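Local coordinates for protein VipE (Legionella pneumophila subsp. pneumophila str. Philadelphia 1, PDB 4QN8) that is a Legionella effector of unknown biochemical activity, represented here by its all-helical N-terminal part, and probably acts inside the host cell, at residues T6-Q9 with R10-T14; K118-E121 with H122-S125; Q80-S83 with R84-L88. All coordinates share one frame; numbering follows the deposited sequence.

Interaction 1: T6-Q9 with R10-T14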
ATOM      1  N   THR A   6       2.478   4.155  16.817  1.00 19.95           N
ATOM      2  CA  THR A   6       3.862   3.860  17.176  1.00 24.33           C
ATOM      3  C   THR A   6       4.492   2.918  16.149  1.00 25.80           C
ATOM      4  O   THR A   6       5.640   3.104  15.734  1.00 26.78           O
ATOM      5  CB  THR A   6       3.964   3.283  18.594  1.00 28.09           C
ATOM      6  OG1 THR A   6       3.437   4.244  19.524  1.00 30.77           O
ATOM      7  CG2 THR A   6       5.419   2.987  18.948  1.00 29.42           C
ATOM      8  N   GLN A   7       3.725   1.919  15.718  1.00 24.27           N
ATOM      9  CA  GLN A   7       4.155   1.002  14.670  1.00 23.43           C
ATOM     10  C   GLN A   7       4.638   1.772  13.431  1.00 22.74           C
ATOM     11  O   GLN A   7       5.695   1.476  12.865  1.00 26.23           O
ATOM     12  CB  GLN A   7       2.978   0.090  14.308  1.00 29.92           C
ATOM     13  CG  GLN A   7       3.241  -0.846  13.168  1.00 34.63           C
ATOM     14  CD  GLN A   7       2.083  -1.796  12.906  1.00 30.16           C
ATOM     15  OE1 GLN A   7       2.166  -2.633  12.015  1.00 31.58           O
ATOM     16  NE2 GLN A   7       1.006  -1.679  13.693  1.00 31.00           N
ATOM     17  N   THR A   8       3.866   2.776  13.030  1.00 20.80           N
ATOM     18  CA  THR A   8       4.213   3.602  11.881  1.00 19.87           C
ATOM     19  C   THR A   8       5.522   4.334  12.118  1.00 20.23           C
ATOM     20  O   THR A   8       6.408   4.335  11.262  1.00 21.20           O
ATOM     21  CB  THR A   8       3.122   4.629  11.612  1.00 21.46           C
ATOM     22  OG1 THR A   8       1.976   3.947  11.096  1.00 21.20           O
ATOM     23  CG2 THR A   8       3.589   5.687  10.595  1.00 21.56           C
ATOM     24  N   GLN A   9       5.643   4.950  13.284  1.00 22.39           N
ATOM     25  CA  GLN A   9       6.849   5.710  13.609  1.00 22.24           C
ATOM     26  C   GLN A   9       8.100   4.849  13.539  1.00 23.54           C
ATOM     27  O   GLN A   9       9.137   5.292  13.038  1.00 21.00           O
ATOM     28  CB  GLN A   9       6.739   6.324  15.005  1.00 20.18           C
ATOM     29  CG  GLN A   9       5.636   7.376  15.147  1.00 23.03           C
ATOM     30  CD  GLN A   9       5.353   7.712  16.601  1.00 37.45           C
ATOM     31  OE1 GLN A   9       5.964   7.145  17.510  1.00 46.33           O
ATOM     32  NE2 GLN A   9       4.425   8.635  16.825  1.00 47.58           N
ATOM     33  N   ARG A  10       8.014   3.628  14.064  1.00 21.23           N
ATOM     34  CA  ARG A  10       9.198   2.773  14.131  1.00 21.36           C
ATOM     35  C   ARG A  10       9.582   2.340  12.724  1.00 26.40           C
ATOM     36  O   ARG A  10      10.758   2.330  12.377  1.00 21.28           O
ATOM     37  CB  ARG A  10       8.961   1.562  15.034  1.00 20.99           C
ATOM     38  CG  ARG A  10       8.584   1.934  16.470  1.00 21.47           C
ATOM     39  CD  ARG A  10       9.751   2.542  17.230  1.00 26.23           C
ATOM     40  NE  ARG A  10       9.327   3.107  18.509  1.00 25.61           N
ATOM     41  CZ  ARG A  10       9.155   2.400  19.623  1.00 32.31           C
ATOM     42  NH1 ARG A  10       9.382   1.088  19.632  1.00 26.19           N
ATOM     43  NH2 ARG A  10       8.767   3.005  20.736  1.00 29.63           N
ATOM     44  N   LEU A  11       8.589   1.994  11.910  1.00 21.24           N
ATOM     45  CA  LEU A  11       8.872   1.543  10.550  1.00 26.60           C
ATOM     46  C   LEU A  11       9.357   2.695   9.661  1.00 24.61           C
ATOM     47  O   LEU A  11      10.232   2.498   8.809  1.00 24.39           O
ATOM     48  CB  LEU A  11       7.670   0.803   9.948  1.00 18.66           C
ATOM     49  CG  LEU A  11       7.360  -0.484  10.726  1.00 25.02           C
ATOM     50  CD1 LEU A  11       5.993  -1.051  10.395  1.00 22.77           C
ATOM     51  CD2 LEU A  11       8.415  -1.556  10.471  1.00 27.87           C
ATOM     52  N   ILE A  12       8.829   3.899   9.886  1.00 22.66           N
ATOM     53  CA  ILE A  12       9.337   5.084   9.186  1.00 22.29           C
ATOM     54  C   ILE A  12      10.775   5.359   9.632  1.00 29.05           C
ATOM     55  O   ILE A  12      11.638   5.692   8.813  1.00 26.46           O
ATOM     56  CB  ILE A  12       8.470   6.330   9.433  1.00 22.21           C
ATOM     57  CG1 ILE A  12       7.060   6.117   8.887  1.00 23.21           C
ATOM     58  CG2 ILE A  12       9.091   7.560   8.774  1.00 24.82           C
ATOM     59  CD1 ILE A  12       6.874   6.511   7.445  1.00 31.97           C
ATOM     60  N   ASN A  13      11.030   5.217  10.933  1.00 20.54           N
ATOM     61  CA  ASN A  13      12.368   5.408  11.461  1.00 21.15           C
ATOM     62  C   ASN A  13      13.359   4.486  10.756  1.00 25.80           C
ATOM     63  O   ASN A  13      14.484   4.878  10.444  1.00 28.12           O
ATOM     64  CB  ASN A  13      12.391   5.147  12.969  1.00 23.00           C
ATOM     65  CG  ASN A  13      13.785   5.195  13.538  1.00 36.18           C
ATOM     66  OD1 ASN A  13      14.420   6.254  13.554  1.00 34.71           O
ATOM     67  ND2 ASN A  13      14.278   4.045  14.013  1.00 38.66           N
ATOM     68  N   THR A  14      12.937   3.255  10.506  1.00 26.30           N
ATOM     69  CA  THR A  14      13.816   2.280   9.881  1.00 25.93           C
ATOM     70  C   THR A  14      13.895   2.508   8.362  1.00 28.37           C
ATOM     71  O   THR A  14      14.983   2.598   7.792  1.00 29.19           O
ATOM     72  CB  THR A  14      13.349   0.851  10.204  1.00 27.43           C
ATOM     73  OG1 THR A  14      13.525   0.608  11.605  1.00 28.33           O
ATOM     74  CG2 THR A  14      14.135  -0.189   9.402  1.00 26.78           C
TER

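Interaction 2: K118-E121 with H122-S125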
ATOM      1  N   LYS A 118      -1.280   9.595 -13.668  1.00 20.94           N
ATOM      2  CA  LYS A 118      -0.020   8.863 -13.639  1.00 30.90           C
ATOM      3  C   LYS A 118      -0.201   7.436 -13.121  1.00 25.71           C
ATOM      4  O   LYS A 118       0.428   6.499 -13.613  1.00 19.15           O
ATOM      5  CB  LYS A 118       0.988   9.605 -12.765  1.00 36.20           C
ATOM      6  CG  LYS A 118       2.378   9.005 -12.797  1.00 42.46           C
ATOM      7  CD  LYS A 118       2.897   8.908 -14.227  1.00 54.89           C
ATOM      8  CE  LYS A 118       4.385   8.606 -14.250  1.00 51.03           C
ATOM      9  NZ  LYS A 118       4.887   8.385 -15.635  1.00 52.45           N
ATOM     10  N   ALA A 119      -1.064   7.269 -12.129  1.00 20.97           N
ATOM     11  CA  ALA A 119      -1.245   5.955 -11.504  1.00 19.51           C
ATOM     12  C   ALA A 119      -1.911   4.957 -12.445  1.00 16.35           C
ATOM     13  O   ALA A 119      -1.754   3.728 -12.296  1.00 18.30           O
ATOM     14  CB  ALA A 119      -2.038   6.084 -10.237  1.00 22.74           C
ATOM     15  N   GLU A 120      -2.649   5.476 -13.418  1.00 18.81           N
ATOM     16  CA  GLU A 120      -3.345   4.617 -14.372  1.00 21.01           C
ATOM     17  C   GLU A 120      -2.403   3.667 -15.117  1.00 28.94           C
ATOM     18  O   GLU A 120      -2.805   2.568 -15.514  1.00 24.51           O
ATOM     19  CB  GLU A 120      -4.139   5.469 -15.366  1.00 25.10           C
ATOM     20  CG  GLU A 120      -5.052   4.677 -16.256  1.00 34.06           C
ATOM     21  CD  GLU A 120      -6.146   3.947 -15.493  1.00 28.22           C
ATOM     22  OE1 GLU A 120      -6.382   4.246 -14.292  1.00 32.71           O
ATOM     23  OE2 GLU A 120      -6.781   3.073 -16.111  1.00 39.71           O
ATOM     24  N   GLU A 121      -1.150   4.077 -15.287  1.00 22.67           N
ATOM     25  CA  GLU A 121      -0.181   3.267 -16.022  1.00 22.88           C
ATOM     26  C   GLU A 121       0.134   1.920 -15.344  1.00 19.59           C
ATOM     27  O   GLU A 121       0.609   0.990 -15.996  1.00 23.85           O
ATOM     28  CB  GLU A 121       1.106   4.063 -16.257  1.00 26.00           C
ATOM     29  CG  GLU A 121       0.897   5.377 -17.014  1.00 38.47           C
ATOM     30  CD  GLU A 121       2.176   6.196 -17.130  1.00 52.27           C
ATOM     31  OE1 GLU A 121       3.259   5.664 -16.789  1.00 50.36           O
ATOM     32  OE2 GLU A 121       2.097   7.371 -17.562  1.00 59.50           O
ATOM     33  N   HIS A 122      -0.131   1.821 -14.049  1.00 19.68           N
ATOM     34  CA  HIS A 122       0.178   0.595 -13.303  1.00 21.60           C
ATOM     35  C   HIS A 122      -0.704  -0.568 -13.742  1.00 21.04           C
ATOM     36  O   HIS A 122      -0.328  -1.736 -13.580  1.00 21.38           O
ATOM     37  CB  HIS A 122       0.011   0.792 -11.799  1.00 19.02           C
ATOM     38  CG  HIS A 122       1.011   1.716 -11.188  1.00 19.58           C
ATOM     39  ND1 HIS A 122       2.372   1.540 -11.328  1.00 18.55           N
ATOM     40  CD2 HIS A 122       0.848   2.813 -10.410  1.00 22.19           C
ATOM     41  CE1 HIS A 122       3.002   2.503 -10.668  1.00 18.40           C
ATOM     42  NE2 HIS A 122       2.100   3.275 -10.100  1.00 16.88           N
ATOM     43  N   PHE A 123      -1.873  -0.256 -14.298  1.00 19.99           N
ATOM     44  CA  PHE A 123      -2.802  -1.305 -14.728  1.00 22.39           C
ATOM     45  C   PHE A 123      -2.379  -1.949 -16.031  1.00 25.24           C
ATOM     46  O   PHE A 123      -2.970  -2.938 -16.453  1.00 27.66           O
ATOM     47  CB  PHE A 123      -4.230  -0.759 -14.811  1.00 21.72           C
ATOM     48  CG  PHE A 123      -4.737  -0.262 -13.489  1.00 22.95           C
ATOM     49  CD1 PHE A 123      -5.300  -1.137 -12.573  1.00 24.77           C
ATOM     50  CD2 PHE A 123      -4.594   1.065 -13.133  1.00 23.18           C
ATOM     51  CE1 PHE A 123      -5.745  -0.685 -11.340  1.00 21.54           C
ATOM     52  CE2 PHE A 123      -5.037   1.522 -11.900  1.00 18.38           C
ATOM     53  CZ  PHE A 123      -5.607   0.648 -11.003  1.00 22.35           C
ATOM     54  N   ASN A 124      -1.352  -1.381 -16.657  1.00 26.59           N
ATOM     55  CA  ASN A 124      -0.737  -1.949 -17.851  1.00 27.70           C
ATOM     56  C   ASN A 124       0.459  -2.853 -17.550  1.00 25.64           C
ATOM     57  O   ASN A 124       1.018  -3.479 -18.457  1.00 29.33           O
ATOM     58  CB  ASN A 124      -0.296  -0.829 -18.799  1.00 29.85           C
ATOM     59  CG  ASN A 124      -1.462  -0.120 -19.441  1.00 43.64           C
ATOM     60  OD1 ASN A 124      -2.526  -0.711 -19.649  1.00 49.99           O
ATOM     61  ND2 ASN A 124      -1.273   1.158 -19.766  1.00 47.00           N
ATOM     62  N   SER A 125       0.846  -2.918 -16.281  1.00 22.57           N
ATOM     63  CA  SER A 125       2.064  -3.610 -15.881  1.00 22.86           C
ATOM     64  C   SER A 125       1.885  -5.118 -16.046  1.00 24.22           C
ATOM     65  O   SER A 125       0.753  -5.623 -15.984  1.00 20.67           O
ATOM     66  CB  SER A 125       2.402  -3.277 -14.424  1.00 23.71           C
ATOM     67  OG  SER A 125       1.388  -3.783 -13.561  1.00 22.47           O
TER

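Interaction 3: Q80-S83 with R84-L88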
ATOM      1  N   GLN A  80       7.562   5.382  -9.174  1.00 16.52           N
ATOM      2  CA  GLN A  80       8.646   4.412  -9.334  1.00 19.29           C
ATOM      3  C   GLN A  80       8.579   3.397  -8.193  1.00 17.36           C
ATOM      4  O   GLN A  80       8.671   2.184  -8.418  1.00 18.91           O
ATOM      5  CB  GLN A  80       9.970   5.186  -9.306  1.00 23.19           C
ATOM      6  CG  GLN A  80      11.232   4.465  -9.706  1.00 34.15           C
ATOM      7  CD  GLN A  80      12.428   5.424  -9.700  1.00 31.03           C
ATOM      8  OE1 GLN A  80      12.732   6.038  -8.671  1.00 30.17           O
ATOM      9  NE2 GLN A  80      13.089   5.577 -10.855  1.00 34.35           N
ATOM     10  N   LEU A  81       8.389   3.878  -6.968  1.00 15.92           N
ATOM     11  CA  LEU A  81       8.280   2.967  -5.825  1.00 13.92           C
ATOM     12  C   LEU A  81       7.087   2.032  -5.998  1.00 18.59           C
ATOM     13  O   LEU A  81       7.202   0.825  -5.799  1.00 16.07           O
ATOM     14  CB  LEU A  81       8.153   3.721  -4.498  1.00 17.58           C
ATOM     15  CG  LEU A  81       9.413   4.347  -3.904  1.00 24.06           C
ATOM     16  CD1 LEU A  81       9.039   5.204  -2.698  1.00 22.17           C
ATOM     17  CD2 LEU A  81      10.423   3.278  -3.512  1.00 21.55           C
ATOM     18  N   THR A  82       5.948   2.577  -6.396  1.00 14.07           N
ATOM     19  CA  THR A  82       4.758   1.743  -6.558  1.00 14.19           C
ATOM     20  C   THR A  82       4.961   0.665  -7.630  1.00 13.69           C
ATOM     21  O   THR A  82       4.543  -0.496  -7.461  1.00 14.40           O
ATOM     22  CB  THR A  82       3.556   2.625  -6.896  1.00 16.73           C
ATOM     23  OG1 THR A  82       3.343   3.527  -5.805  1.00 16.56           O
ATOM     24  CG2 THR A  82       2.288   1.784  -7.104  1.00 16.52           C
ATOM     25  N   SER A  83       5.616   1.027  -8.720  1.00 16.48           N
ATOM     26  CA  SER A  83       5.871   0.058  -9.788  1.00 14.10           C
ATOM     27  C   SER A  83       6.794  -1.061  -9.323  1.00 19.86           C
ATOM     28  O   SER A  83       6.575  -2.238  -9.650  1.00 19.93           O
ATOM     29  CB  SER A  83       6.493   0.739 -11.011  1.00 23.57           C
ATOM     30  OG  SER A  83       5.561   1.598 -11.635  1.00 31.53           O
ATOM     31  N   ARG A  84       7.825  -0.695  -8.568  1.00 18.70           N
ATOM     32  CA  ARG A  84       8.730  -1.689  -8.019  1.00 19.19           C
ATOM     33  C   ARG A  84       8.004  -2.608  -7.062  1.00 18.98           C
ATOM     34  O   ARG A  84       8.220  -3.819  -7.072  1.00 17.85           O
ATOM     35  CB  ARG A  84       9.899  -1.018  -7.301  1.00 16.65           C
ATOM     36  CG  ARG A  84      10.852  -0.327  -8.221  1.00 20.48           C
ATOM     37  CD  ARG A  84      11.935   0.326  -7.404  1.00 22.01           C
ATOM     38  NE  ARG A  84      12.871  -0.654  -6.845  1.00 20.46           N
ATOM     39  CZ  ARG A  84      13.662  -0.394  -5.807  1.00 26.09           C
ATOM     40  NH1 ARG A  84      13.602   0.793  -5.213  1.00 26.55           N
ATOM     41  NH2 ARG A  84      14.500  -1.318  -5.353  1.00 24.27           N
HETATM   42  N   MSE A  85       7.129  -2.043  -6.233  1.00 14.10           N
HETATM   43  CA  MSE A  85       6.411  -2.857  -5.271  1.00 14.50           C
HETATM   44  C   MSE A  85       5.523  -3.867  -5.978  1.00 16.31           C
HETATM   45  O   MSE A  85       5.407  -5.018  -5.539  1.00 17.12           O
HETATM   46  CB  MSE A  85       5.590  -1.978  -4.320  1.00 16.31           C
HETATM   47  CG  MSE A  85       6.466  -1.143  -3.397  1.00 16.21           C
HETATM   48 SE   MSE A  85       5.290  -0.062  -2.295  0.74 20.29          SE
HETATM   49  CE  MSE A  85       6.617   0.863  -1.221  1.00 18.98           C
ATOM     50  N   ILE A  86       4.918  -3.453  -7.080  1.00 14.81           N
ATOM     51  CA  ILE A  86       4.064  -4.362  -7.842  1.00 15.09           C
ATOM     52  C   ILE A  86       4.924  -5.481  -8.453  1.00 21.81           C
ATOM     53  O   ILE A  86       4.544  -6.656  -8.407  1.00 20.67           O
ATOM     54  CB  ILE A  86       3.216  -3.600  -8.902  1.00 16.18           C
ATOM     55  CG1 ILE A  86       2.087  -2.837  -8.190  1.00 15.61           C
ATOM     56  CG2 ILE A  86       2.643  -4.548  -9.945  1.00 13.94           C
ATOM     57  CD1 ILE A  86       1.562  -1.603  -8.915  1.00 17.21           C
ATOM     58  N   GLU A  87       6.092  -5.133  -8.990  1.00 21.61           N
ATOM     59  CA  GLU A  87       6.986  -6.150  -9.577  1.00 21.20           C
ATOM     60  C   GLU A  87       7.515  -7.140  -8.548  1.00 22.99           C
ATOM     61  O   GLU A  87       7.682  -8.328  -8.853  1.00 24.25           O
ATOM     62  CB  GLU A  87       8.199  -5.497 -10.245  1.00 20.84           C
ATOM     63  CG  GLU A  87       7.985  -4.909 -11.614  1.00 27.45           C
ATOM     64  CD  GLU A  87       9.190  -4.101 -12.048  1.00 26.97           C
ATOM     65  OE1 GLU A  87       9.761  -3.392 -11.185  1.00 28.74           O
ATOM     66  OE2 GLU A  87       9.572  -4.178 -13.234  1.00 32.17           O
ATOM     67  N   LEU A  88       7.796  -6.648  -7.341  1.00 14.87           N
ATOM     68  CA  LEU A  88       8.516  -7.434  -6.330  1.00 16.55           C
ATOM     69  C   LEU A  88       7.653  -8.078  -5.258  1.00 19.81           C
ATOM     70  O   LEU A  88       8.165  -8.862  -4.462  1.00 21.69           O
ATOM     71  CB  LEU A  88       9.556  -6.571  -5.630  1.00 14.01           C
ATOM     72  CG  LEU A  88      10.655  -6.049  -6.546  1.00 20.50           C
ATOM     73  CD1 LEU A  88      11.543  -5.079  -5.765  1.00 22.32           C
ATOM     74  CD2 LEU A  88      11.492  -7.184  -7.158  1.00 23.68           C
TER
HETATM   75  O   HOH W   1      13.110   3.544  -6.568  1.00 21.22           O

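Interaction 1: T6-Q9 with R10-T14
Four successive i to i+4 bonds make Thr-6 to Asn-13 regular alpha helix: Arg-10 N donates to Thr-6 O (2.9 Å), Leu-11 N to Gln-7 O, Ile-12 N to Thr-8 O (2.8 Å) and Asn-13 N to Gln-9 O. Three side-chain pairs follow the same spacing, each lying side by side and pointing the same way. Thr-6 CG2 sits over one face of the Arg-10 guanidinium, 3.8 Å from Arg-10 CZ and displaced toward the rim. Two torsions bring this about: Thr-6 turns its methyl anti to the backbone N (chi1 -60° for OG1), and the Arg-10 chain bends at chi2 (-70°), doubling back along the helix. A threonine suits the spot because its methyl covers the flat cation while its hydroxyl bonds to Asp-53. Next round the helix, Gln-7 CG meets Leu-11 CD1 at 3.9 Å; the extended glutamine offers its methylenes to leucine and carries its amide on to Thr-39, where OE1 accepts from the backbone N. Thr-8 CG2 likewise rests 3.9 Å from Ile-12 CG1, and its hydroxyl binds Asp-64. The helix is thus amphipathic: Arg-10 and Asn-13 lie on the exposed side, Gln-7, Thr-8 and Ile-12 pack on helix 58-69, and Leu-11 joins Gln-7 against Phe-38 of a loop.

Interaction 2: K118-E121 with H122-S125
The ring of Phe-123 has the backbone of Glu-120 at its edge: Glu-120 CA lies in the ring plane, and Glu-120 O lies near that plane, 3.3 Å from Phe-123 CD2. The Glu-120 side chain crosses the phenylalanine at about a right angle, its carboxylate plane turned 32° from the ring, with OE1 3.8 Å from Phe-123 CD2. A bend at chi2 (63°) swings this carboxylate back toward the ring, although the side chain leaves its backbone pointing away from 122-125. Lys-142 ties the pair together, bridging to Glu-120 OE2 and making a cation-pi contact with Phe-123. The other flat group, the His-122 imidazole, brings CD2 within 3.3 Å of Ala-119 O, a closeness that follows from the three-residue turn between them; it stacks with His-79, and its NE2 is hydrogen-bonded to Glu-111. An aromatic that can also hydrogen-bond fits this buried spot between helices, while Ala-119, buried too, packs its small methyl on Met-112.

The backbone here is wound more tightly than an alpha helix. His-122 N, Phe-123 N and Asn-124 N reach back three residues, to Ala-119 O (3.1 Å), Glu-120 O (3.2 Å) and Glu-121 O. Lys-118 NZ and Glu-121 OE1 form a weak salt bridge at 3.4 Å beside His-79, with Glu-76 as a long, weak second partner of the lysine. Ser-125 OG then bonds to His-122 O at 2.7 Å, an oxygen that also accepts from Ser-125 N. The arrangement is a 3-10 turn after helix 116-119, leading to Ser-125 as N-cap of helix 126-131, its hydroxyl weakly capping Val-128 N.

Interaction 3: Q80-S83 with R84-L88
Backbone bonds of the alpha-helical i to i+4 kind come first: Arg-84 N to Gln-80 O (3.0 Å), Met-85 N to Leu-81 O (2.9 Å), Ile-86 N to Thr-82 O and Glu-87 N to Ser-83 O. The apolar contact follows the same spacing: Thr-82 CG2 meets Ile-86 CD1 at 3.9 Å as their side chains cross obliquely. A threonine can serve in this buried row because its hydroxyl bonds back to Leu-78 O, leaving a methyl to face isoleucine; Ser-83 OG is satisfied in the same way by His-79 O. The selenomethionine Met-85 instead lays its CG against backbone, at Leu-81 O (3.2 Å), before its extended chain reaches helix 103-114. The polar link is mediated by water: a single molecule donates to Gln-80 OE1 (3.3 Å) and accepts from Arg-84 NH1 (3.1 Å). The Arg-84 chain runs back along the helix as far as CD; the bend at chi3 (73°) then turns the guanidinium off that line, and NH1 meets the water. Long, flexible side chains suit such a bridge across the helix surface. Arg-84 NH2 also donates to Asn-26 OD1 and Ile-24 O. The guanidinium therefore probably works as a multiple N-H donor, tying helix 75-88 to Ile-24 and the start of helix 26-32, while the hydroxyls of Thr-82 and Ser-83 spend their polarity on their own helix.

Interaction 1 is a surface contact on the first helix, its centre about 29 Å from that of interaction 2 and 21 Å from that of interaction 3, and touches neither. Interactions 2 and 3 are partly buried and adjoin: His-122 inserts against Thr-82 and Ser-83, with His-122 NE2 3.4 Å from Thr-82 CG2, and Ser-125 rests on Ile-86. Both also pack on helix 103-114, where Glu-111 meets His-122 and Thr-82. Interactions 1 and 3 are alpha-helical, whereas interaction 2 tightens into a 3-10 turn. Threonine hydroxyls in 6-9 reach aspartates of other segments; in 80-83 Thr-82 turns to its own helix, and 118-125 combines charged and aromatic side chains with a serine cap.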